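Local atomic coordinates of PF04016 domain protein (Desulfitobacterium hafniense, PDB entry 3L5O), a protein that is of unknown function but combines enolase-like and Rossmann-like folds and may take part in heavy-metal chelation. Residues 46-50 against 95-100. Sequence-based numbering, arbitrary orientation. Where two conformers were deposited one is given.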
# COMPACT_ATOMS: atom_id res chain seq x y z
N HIS A 46 -6.63 -9.19 -4.68
CA HIS A 46 -6.34 -7.83 -5.11
C HIS A 46 -7.36 -7.35 -6.13
O HIS A 46 -8.00 -8.15 -6.80
CB HIS A 46 -4.95 -7.69 -5.76
CG HIS A 46 -3.79 -7.85 -4.82
ND1 HIS A 46 -3.06 -9.02 -4.76
CD2 HIS A 46 -3.23 -7.00 -3.93
CE1 HIS A 46 -2.09 -8.87 -3.87
NE2 HIS A 46 -2.17 -7.66 -3.35
N SER A 47 -7.47 -6.03 -6.21
CA SER A 47 -8.08 -5.32 -7.33
C SER A 47 -6.93 -4.71 -8.14
O SER A 47 -5.90 -4.35 -7.58
CB SER A 47 -9.01 -4.22 -6.82
OG SER A 47 -10.21 -4.78 -6.29
N VAL A 48 -7.11 -4.62 -9.46
CA VAL A 48 -6.07 -4.11 -10.35
C VAL A 48 -6.68 -3.20 -11.45
O VAL A 48 -7.72 -3.51 -12.04
CB VAL A 48 -5.18 -5.26 -10.92
CG1 VAL A 48 -5.98 -6.19 -11.80
CG2 VAL A 48 -3.97 -4.71 -11.66
N ILE A 49 -6.04 -2.06 -11.68
CA ILE A 49 -6.42 -1.12 -12.72
C ILE A 49 -5.22 -0.79 -13.60
O ILE A 49 -4.13 -0.60 -13.11
CB ILE A 49 -6.99 0.17 -12.06
CG1 ILE A 49 -8.31 -0.17 -11.36
CG2 ILE A 49 -7.15 1.29 -13.06
CD1 ILE A 49 -9.13 1.01 -10.93
N ARG A 50 -5.46 -0.74 -14.91
CA ARG A 50 -4.56 -0.15 -15.89
C ARG A 50 -5.08 1.18 -16.36
O ARG A 50 -6.25 1.29 -16.68
CB ARG A 50 -4.45 -1.04 -17.13
CG ARG A 50 -3.40 -0.55 -18.11
CD ARG A 50 -3.07 -1.55 -19.23
NE ARG A 50 -4.22 -1.81 -20.12
CZ ARG A 50 -4.68 -0.99 -21.04
NH1 ARG A 50 -4.14 0.20 -21.23
NH2 ARG A 50 -5.73 -1.36 -21.78
N SER A 95 -10.57 -0.73 -2.19
CA SER A 95 -9.42 -1.39 -2.80
C SER A 95 -9.28 -1.00 -4.27
O SER A 95 -8.20 -0.78 -4.74
CB SER A 95 -9.48 -2.93 -2.62
OG SER A 95 -10.34 -3.55 -3.56
N ILE A 96 -10.40 -0.86 -4.97
CA ILE A 96 -10.45 -0.36 -6.36
C ILE A 96 -9.95 1.08 -6.48
O ILE A 96 -9.19 1.41 -7.39
CB ILE A 96 -11.90 -0.49 -6.87
CG1 ILE A 96 -12.25 -1.99 -6.99
CG2 ILE A 96 -12.12 0.20 -8.19
CD1 ILE A 96 -13.72 -2.28 -7.29
N GLY A 97 -10.39 1.93 -5.56
CA GLY A 97 -9.90 3.29 -5.42
C GLY A 97 -8.40 3.36 -5.25
O GLY A 97 -7.78 4.20 -5.85
N LEU A 98 -7.82 2.50 -4.40
CA LEU A 98 -6.37 2.48 -4.27
C LEU A 98 -5.67 1.94 -5.53
O LEU A 98 -4.63 2.44 -5.91
CB LEU A 98 -5.94 1.68 -3.02
CG LEU A 98 -4.43 1.62 -2.72
CD1 LEU A 98 -3.79 3.00 -2.58
CD2 LEU A 98 -4.22 0.81 -1.44
N ALA A 99 -6.23 0.92 -6.17
CA ALA A 99 -5.72 0.49 -7.47
C ALA A 99 -5.66 1.65 -8.51
O ALA A 99 -4.65 1.83 -9.19
CB ALA A 99 -6.54 -0.71 -8.00
N ALA A 100 -6.69 2.50 -8.55
CA ALA A 100 -6.74 3.64 -9.42
C ALA A 100 -5.66 4.67 -9.05
O ALA A 100 -4.94 5.16 -9.92
CB ALA A 100 -8.12 4.31 -9.37
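Ala99 is the bump at the centre of this contact: its CB drops into the shallow hollow between Ser47 and Ile49, two residues whose side chains rise from the same face of strand 46-50. Ala99 CB lies 3.7 Å from Ser47 O and 3.8 Å from Ile49 CG1. The helix segment runs across the strand at 36°, and the axes close to 7.0 Å, a near approach that the small side chains of Ser95, Ala99 and Ala100 probably allow. Ile49 supplies the answering bump. With CG1 beside the backbone N (chi1 -67°) and the chain then extended, its CD1 reaches the helix backbone, 3.6 Å from Ile96 O, and also meets Ala100 CB at 3.8 Å and the CG2 branch of Ile96. At the other end Ser47 OG lies 3.5 Å from Ile96 CG1 and donates a 3.0 Å hydrogen bond to Ser95 OG. Ser95 OG is also bonded to Asn60 OD1, so the buried hydroxyls belong to a small polar cluster. Cutting Ser47 back to an alanine removes OG, which is likely to leave Ser95 OG without this donor and to open a small gap beside Ile96 CG1. Val48 points away from the helix, and its side chain touches Phe248 and Val251 of helix 244-251, so helix 91-105 packs on one side of the central strand and that helix on the other. Chemically the interface is divided: buried aliphatic packing surrounds Ile49, while the serine pair adds a directional link that probably helps fix the helix along the strand.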